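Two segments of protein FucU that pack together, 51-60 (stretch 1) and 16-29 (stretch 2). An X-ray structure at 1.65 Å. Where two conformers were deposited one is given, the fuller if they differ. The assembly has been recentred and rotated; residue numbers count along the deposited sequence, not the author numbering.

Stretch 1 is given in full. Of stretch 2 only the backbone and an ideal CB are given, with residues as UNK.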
ATOM      1  N   GLY G  51      29.529 -15.617  -1.900  1.00 16.91           N
ATOM      2  CA  GLY G  51      29.679 -16.737  -0.987  1.00 16.18           C
ATOM      3  C   GLY G  51      29.528 -16.341   0.471  1.00 16.09           C
ATOM      4  O   GLY G  51      29.499 -15.154   0.810  1.00 16.17           O
ATOM      5  N   GLY G  52      29.434 -17.343   1.347  1.00 15.55           N
ATOM      6  CA  GLY G  52      29.268 -17.088   2.797  1.00 15.81           C
ATOM      7  C   GLY G  52      30.459 -16.385   3.427  1.00 15.97           C
ATOM      8  O   GLY G  52      30.301 -15.452   4.232  1.00 15.76           O
ATOM      9  N   GLY G  53      31.666 -16.813   3.060  1.00 16.22           N
ATOM     10  CA  GLY G  53      32.894 -16.200   3.615  1.00 16.56           C
ATOM     11  C   GLY G  53      33.049 -14.743   3.233  1.00 17.49           C
ATOM     12  O   GLY G  53      33.353 -13.912   4.073  1.00 17.16           O
ATOM     13  N   GLU G  54      32.799 -14.405   1.975  1.00 17.81           N
ATOM     14  CA  GLU G  54      32.982 -13.011   1.585  1.00 18.13           C
ATOM     15  C   GLU G  54      31.935 -12.114   2.228  1.00 18.01           C
ATOM     16  O   GLU G  54      32.241 -10.978   2.622  1.00 16.50           O
ATOM     17  CB  GLU G  54      33.053 -12.810   0.074  1.00 19.69           C
ATOM     18  CG  GLU G  54      31.873 -13.281  -0.687  1.00 23.66           C
ATOM     19  CD  GLU G  54      32.109 -13.233  -2.201  1.00 29.92           C
ATOM     20  OE1 GLU G  54      31.789 -14.236  -2.888  1.00 31.58           O
ATOM     21  OE2 GLU G  54      32.652 -12.211  -2.687  1.00 32.44           O
ATOM     22  N   ILE G  55      30.713 -12.636   2.376  1.00 16.45           N
ATOM     23  CA  ILE G  55      29.678 -11.896   3.096  1.00 16.36           C
ATOM     24  C   ILE G  55      30.043 -11.713   4.570  1.00 15.85           C
ATOM     25  O   ILE G  55      29.944 -10.611   5.104  1.00 16.44           O
ATOM     26  CB  ILE G  55      28.297 -12.552   2.946  1.00 16.37           C
ATOM     27  CG1 ILE G  55      27.850 -12.449   1.493  1.00 16.50           C
ATOM     28  CG2 ILE G  55      27.265 -11.863   3.847  1.00 15.73           C
ATOM     29  CD1 ILE G  55      26.639 -13.256   1.177  1.00 16.98           C
ATOM     30  N   LEU G  56      30.457 -12.790   5.233  1.00 15.11           N
ATOM     31  CA  LEU G  56      30.830 -12.675   6.644  1.00 15.90           C
ATOM     32  C   LEU G  56      31.965 -11.693   6.816  1.00 16.48           C
ATOM     33  O   LEU G  56      31.938 -10.862   7.724  1.00 16.68           O
ATOM     34  CB  LEU G  56      31.238 -14.035   7.208  1.00 15.50           C
ATOM     35  CG  LEU G  56      31.624 -14.029   8.683  1.00 14.87           C
ATOM     36  CD1 LEU G  56      30.471 -13.561   9.628  1.00 15.12           C
ATOM     37  CD2 LEU G  56      32.106 -15.432   9.086  1.00 15.35           C
ATOM     38  N   LYS G  57      32.970 -11.793   5.957  1.00 17.53           N
ATOM     39  CA  LYS G  57      34.132 -10.914   6.074  1.00 18.61           C
ATOM     40  C   LYS G  57      33.708  -9.442   5.982  1.00 18.04           C
ATOM     41  O   LYS G  57      34.183  -8.605   6.758  1.00 19.02           O
ATOM     42  CB  LYS G  57      35.161 -11.231   4.998  1.00 18.59           C
ATOM     43  CG  LYS G  57      36.450 -10.425   5.108  1.00 22.34           C
ATOM     44  CD  LYS G  57      37.297 -10.652   3.843  1.00 27.49           C
ATOM     45  CE  LYS G  57      38.513  -9.750   3.839  1.00 31.20           C
ATOM     46  NZ  LYS G  57      39.469 -10.130   4.919  1.00 33.38           N
ATOM     47  N   ALA G  58      32.807  -9.132   5.051  1.00 18.21           N
ATOM     48  CA  ALA G  58      32.328  -7.782   4.869  1.00 18.10           C
ATOM     49  C   ALA G  58      31.518  -7.302   6.080  1.00 18.17           C
ATOM     50  O   ALA G  58      31.713  -6.184   6.575  1.00 18.50           O
ATOM     51  CB  ALA G  58      31.514  -7.684   3.573  1.00 18.43           C
ATOM     52  N   ILE G  59      30.618  -8.153   6.561  1.00 17.60           N
ATOM     53  CA  ILE G  59      29.745  -7.803   7.686  1.00 17.67           C
ATOM     54  C   ILE G  59      30.564  -7.509   8.946  1.00 17.85           C
ATOM     55  O   ILE G  59      30.304  -6.539   9.635  1.00 17.71           O
ATOM     56  CB  ILE G  59      28.697  -8.896   7.959  1.00 17.63           C
ATOM     57  CG1 ILE G  59      27.629  -8.852   6.869  1.00 18.33           C
ATOM     58  CG2 ILE G  59      28.053  -8.712   9.360  1.00 18.24           C
ATOM     59  CD1 ILE G  59      26.682 -10.035   6.913  1.00 22.61           C
ATOM     60  N   LEU G  60      31.556  -8.342   9.226  1.00 17.71           N
ATOM     61  CA  LEU G  60      32.339  -8.197  10.444  1.00 18.81           C
ATOM     62  C   LEU G  60      33.139  -6.892  10.492  1.00 19.51           C
ATOM     63  O   LEU G  60      33.468  -6.419  11.586  1.00 20.18           O
ATOM     64  CB  LEU G  60      33.248  -9.406  10.674  1.00 18.96           C
ATOM     65  CG  LEU G  60      32.539 -10.738  10.950  1.00 18.87           C
ATOM     66  CD1 LEU G  60      33.581 -11.824  11.025  1.00 19.33           C
ATOM     67  CD2 LEU G  60      31.688 -10.702  12.214  1.00 19.35           C
ATOM     68  N   UNK G  16      20.199  -1.615   7.270  1.00 12.80           N
ATOM     69  CA  UNK G  16      19.850  -2.707   8.196  1.00 13.88           C
ATOM     70  C   UNK G  16      20.921  -2.853   9.283  1.00 14.38           C
ATOM     71  O   UNK G  16      20.585  -2.918  10.461  1.00 14.62           O
ATOM     72  CB  UNK G  16      19.688  -4.025   7.436  1.00 13.88           C
ATOM     73  N   UNK G  17      22.190  -2.902   8.884  1.00 15.61           N
ATOM     74  CA  UNK G  17      23.289  -3.120   9.832  1.00 15.93           C
ATOM     75  C   UNK G  17      23.360  -1.987  10.854  1.00 17.93           C
ATOM     76  O   UNK G  17      23.619  -2.225  12.046  1.00 19.50           O
ATOM     77  CB  UNK G  17      24.621  -3.240   9.089  1.00 15.93           C
ATOM     78  N   UNK G  18      23.080  -0.775  10.390  1.00 17.41           N
ATOM     79  CA  UNK G  18      23.118   0.391  11.271  0.50 17.91           C
ATOM     80  C   UNK G  18      21.948   0.420  12.244  1.00 17.96           C
ATOM     81  O   UNK G  18      22.109   0.790  13.419  1.00 18.43           O
ATOM     82  CB  UNK G  18      23.126   1.675  10.440  0.50 17.91           C
ATOM     83  N   UNK G  19      20.771   0.039  11.781  1.00 16.63           N
ATOM     84  CA  UNK G  19      19.630   0.137  12.665  1.00 16.38           C
ATOM     85  C   UNK G  19      19.432  -1.058  13.599  1.00 15.70           C
ATOM     86  O   UNK G  19      18.646  -0.970  14.547  1.00 15.47           O
ATOM     87  CB  UNK G  19      18.368   0.328  11.821  1.00 16.38           C
ATOM     88  N   UNK G  20      20.140  -2.160  13.350  1.00 15.25           N
ATOM     89  CA  UNK G  20      20.182  -3.226  14.353  1.00 14.58           C
ATOM     90  C   UNK G  20      20.866  -2.741  15.616  1.00 14.52           C
ATOM     91  O   UNK G  20      21.798  -1.919  15.564  1.00 14.90           O
ATOM     92  CB  UNK G  20      20.902  -4.459  13.805  1.00 14.58           C
ATOM     93  N   UNK G  21      20.389  -3.254  16.746  1.00 15.17           N
ATOM     94  CA  UNK G  21      20.939  -2.905  18.053  1.00 15.71           C
ATOM     95  C   UNK G  21      21.362  -4.156  18.811  1.00 15.95           C
ATOM     96  O   UNK G  21      21.336  -5.280  18.281  1.00 16.48           O
ATOM     97  CB  UNK G  21      19.918  -2.111  18.871  1.00 15.71           C
ATOM     98  N   UNK G  22      21.733  -3.952  20.069  1.00 15.78           N
ATOM     99  CA  UNK G  22      22.256  -5.024  20.904  1.00 16.45           C
ATOM    100  C   UNK G  22      21.285  -6.213  21.051  1.00 15.90           C
ATOM    101  O   UNK G  22      20.158  -6.073  21.532  1.00 16.26           O
ATOM    102  CB  UNK G  22      22.596  -4.465  22.287  1.00 16.45           C
ATOM    103  N   UNK G  23      21.736  -7.397  20.623  1.00 15.69           N
ATOM    104  CA  UNK G  23      20.899  -8.579  20.666  1.00 15.42           C
ATOM    105  C   UNK G  23      20.176  -8.948  19.385  1.00 15.19           C
ATOM    106  O   UNK G  23      19.720 -10.092  19.229  1.00 15.58           O
ATOM    107  CB  UNK G  23      19.857  -8.396  21.771  1.00 15.42           C
ATOM    108  N   UNK G  24      20.037  -7.995  18.463  1.00 16.04           N
ATOM    109  CA  UNK G  24      19.423  -8.307  17.165  1.00 14.90           C
ATOM    110  C   UNK G  24      20.257  -9.335  16.422  1.00 14.88           C
ATOM    111  O   UNK G  24      21.485  -9.367  16.564  1.00 14.26           O
ATOM    112  CB  UNK G  24      19.267  -7.043  16.317  1.00 14.90           C
ATOM    113  N   UNK G  25      19.572 -10.172  15.642  1.00 14.63           N
ATOM    114  CA  UNK G  25      20.232 -11.230  14.858  1.00 15.06           C
ATOM    115  C   UNK G  25      19.996 -11.071  13.360  1.00 15.19           C
ATOM    116  O   UNK G  25      18.941 -10.605  12.914  1.00 15.03           O
ATOM    117  CB  UNK G  25      19.737 -12.606  15.309  1.00 15.06           C
ATOM    118  N   UNK G  26      20.994 -11.464  12.575  1.00 15.08           N
ATOM    119  CA  UNK G  26      20.780 -11.628  11.161  1.00 14.89           C
ATOM    120  C   UNK G  26      21.248 -13.025  10.762  1.00 15.03           C
ATOM    121  O   UNK G  26      22.042 -13.658  11.473  1.00 15.57           O
ATOM    122  CB  UNK G  26      21.509 -10.544  10.365  1.00 14.89           C
ATOM    123  N   UNK G  27      20.764 -13.499   9.629  1.00 14.39           N
ATOM    124  CA  UNK G  27      21.141 -14.812   9.148  1.00 14.35           C
ATOM    125  C   UNK G  27      21.867 -14.656   7.818  1.00 13.98           C
ATOM    126  O   UNK G  27      21.354 -14.011   6.898  1.00 13.98           O
ATOM    127  CB  UNK G  27      19.917 -15.719   9.006  1.00 14.35           C
ATOM    128  N   UNK G  28      23.061 -15.234   7.716  1.00 13.70           N
ATOM    129  CA  UNK G  28      23.684 -15.419   6.398  1.00 13.82           C
ATOM    130  C   UNK G  28      23.201 -16.774   5.922  1.00 14.37           C
ATOM    131  O   UNK G  28      23.575 -17.806   6.501  1.00 15.01           O
ATOM    132  CB  UNK G  28      25.211 -15.339   6.448  1.00 13.82           C
ATOM    133  N   UNK G  29      22.354 -16.768   4.901  1.00 13.43           N
ATOM    134  CA  UNK G  29      21.684 -17.981   4.423  1.00 12.82           C
ATOM    135  C   UNK G  29      22.491 -18.533   3.264  1.00 13.97           C
ATOM    136  O   UNK G  29      22.828 -17.799   2.335  1.00 13.55           O
ATOM    137  CB  UNK G  29      20.239 -17.702   4.003  1.00 12.82           C
TER

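Stretch 1 is a helix from Gly52 onward, and the face it turns to stretch 2 carries Ile59 and Ile55, with Leu56 alongside and the bare backbone of Gly52 near its start. It offers hydrocarbon and no charge, so the positions that meet it should be apolar.

Position 16 is helical and its CB lies beyond reach of stretch 1, which therefore sets no preference; it is Val16. At position 17 the CA-to-CB bond points toward the helix, but nothing there lies within 5.5 Å of CB. An apolar chain long enough to span the gap to Ile59, such as leucine, methionine or isoleucine, would suit. The residue is Leu17, in rotamer m, t, whose CD2 comes within 4.4 Å of CG2 of Ile59. Positions 18 and 19 are out of reach and could hold many residues; they are Cys18 and Glu19.

Position 20 leaves helical angles, and 21 to 24 form a type II turn far from stretch 1. Many residues fit the extended angles at 20; Met20, a selenomethionine, leads into the turn. The angles at 21 do not demand glycine, so Gly21, which opens the turn, is one possibility among several. Position 22, second in the turn, would accept most residues, proline included; it is His22. Position 23 has phi 97° and psi -19°, where a CB would jam against the preceding carbonyl oxygen; glycine is called for, and Gly23 is present. At 24 a short acceptor could reach back to the free amide at 21, as aspartate or asparagine can. Asp24 does so: N of Gly21 donates to its OD2 at 2.8 Å, almost linearly, while N of Asp24 bonds to O of Gly21 at 3.0 Å, closing the turn.

The strand follows, running roughly antiparallel to the helix, and its side chains alternate. Position 25 is out of reach and could be polar; it is Gln25. Position 26 points toward the helix with open space before it, suiting a medium or long apolar chain, leucine, isoleucine or methionine among them, that can reach Ile59. Leu26 brings its CD1 to 4.3 Å from CD1 of Ile59. Position 27 again makes no contact; Val27, beta-branched, is at home in a strand.

Position 28 points toward the helix, its CB 4.8 Å from CG2 of Ile55. Leucine, isoleucine or methionine could use this surface. Ile28 makes the largest contribution to the contact: its CD1 sits 4.1 Å from CG2 of Ile55 and 4.0 Å from CD1 of both Leu56 and Ile59, while its CG2 lies 4.4 Å from CA of Gly52, where no side chain intervenes. Position 29, out of reach, could hold any residue that tolerates a strand; it is Ala29. No hydrogen bond crosses between the stretches; the contact is apolar packing.

Stretch 2 16-29: VLCEMGHGDQLVIA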
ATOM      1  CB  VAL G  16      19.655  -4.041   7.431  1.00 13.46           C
ATOM      2  CG1 VAL G  16      19.727  -5.241   8.384  1.00 16.25           C
ATOM      3  CG2 VAL G  16      18.331  -4.026   6.687  1.00 14.96           C
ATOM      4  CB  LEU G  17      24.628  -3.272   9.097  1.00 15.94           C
ATOM      5  CG  LEU G  17      24.707  -4.531   8.218  1.00 15.94           C
ATOM      6  CD1 LEU G  17      25.932  -4.473   7.313  1.00 15.69           C
ATOM      7  CD2 LEU G  17      24.732  -5.823   9.082  1.00 18.51           C
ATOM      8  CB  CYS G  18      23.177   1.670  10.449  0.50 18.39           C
ATOM      9  SG  CYS G  18      24.774   1.862   9.664  0.50 20.08           S
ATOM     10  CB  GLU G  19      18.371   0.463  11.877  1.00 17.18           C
ATOM     11  CG  GLU G  19      17.842  -0.713  11.112  1.00 16.42           C
ATOM     12  CD  GLU G  19      16.924  -0.334   9.932  1.00 18.04           C
ATOM     13  OE1 GLU G  19      16.592   0.840   9.675  1.00 20.52           O
ATOM     14  OE2 GLU G  19      16.520  -1.262   9.238  1.00 17.34           O
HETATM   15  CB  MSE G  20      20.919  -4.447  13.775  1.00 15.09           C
HETATM   16  CG  MSE G  20      20.085  -5.123  12.731  1.00 13.56           C
HETATM   17 SE   MSE G  20      21.031  -6.581  11.796  1.00 22.93          SE
HETATM   18  CE  MSE G  20      21.197  -7.919  13.265  1.00 16.00           C
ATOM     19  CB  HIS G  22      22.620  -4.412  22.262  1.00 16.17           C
ATOM     20  CG  HIS G  22      23.395  -5.329  23.143  1.00 17.86           C
ATOM     21  ND1 HIS G  22      23.467  -5.147  24.511  1.00 17.90           N
ATOM     22  CD2 HIS G  22      24.137  -6.431  22.863  1.00 19.18           C
ATOM     23  CE1 HIS G  22      24.230  -6.098  25.030  1.00 20.09           C
ATOM     24  NE2 HIS G  22      24.647  -6.887  24.056  1.00 18.06           N
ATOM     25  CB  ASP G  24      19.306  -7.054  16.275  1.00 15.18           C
ATOM     26  CG  ASP G  24      18.089  -6.209  16.604  1.00 15.86           C
ATOM     27  OD1 ASP G  24      17.062  -6.753  17.065  1.00 16.27           O
ATOM     28  OD2 ASP G  24      18.168  -4.988  16.358  1.00 15.69           O
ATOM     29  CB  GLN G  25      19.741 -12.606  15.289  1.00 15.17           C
ATOM     30  CG  GLN G  25      20.175 -12.946  16.701  1.00 16.26           C
ATOM     31  CD  GLN G  25      19.657 -14.287  17.170  1.00 19.23           C
ATOM     32  OE1 GLN G  25      18.894 -14.949  16.474  1.00 20.51           O
ATOM     33  NE2 GLN G  25      20.053 -14.683  18.381  1.00 20.86           N
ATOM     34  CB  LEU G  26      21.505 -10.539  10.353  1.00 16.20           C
ATOM     35  CG  LEU G  26      23.036 -10.483  10.421  1.00 17.92           C
ATOM     36  CD1 LEU G  26      23.699 -11.614   9.620  1.00 20.14           C
ATOM     37  CD2 LEU G  26      23.543  -9.140   9.922  1.00 19.98           C
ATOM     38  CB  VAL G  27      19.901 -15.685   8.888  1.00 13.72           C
ATOM     39  CG1 VAL G  27      20.306 -17.069   8.351  1.00 14.33           C
ATOM     40  CG2 VAL G  27      19.057 -15.858  10.155  1.00 15.70           C
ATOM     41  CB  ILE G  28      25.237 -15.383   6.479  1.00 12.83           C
ATOM     42  CG1 ILE G  28      25.696 -14.066   7.115  1.00 13.69           C
ATOM     43  CG2 ILE G  28      25.848 -15.603   5.070  1.00 15.40           C
ATOM     44  CD1 ILE G  28      27.173 -13.982   7.369  1.00 15.74           C
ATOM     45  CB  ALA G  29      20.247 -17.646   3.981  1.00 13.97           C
TER
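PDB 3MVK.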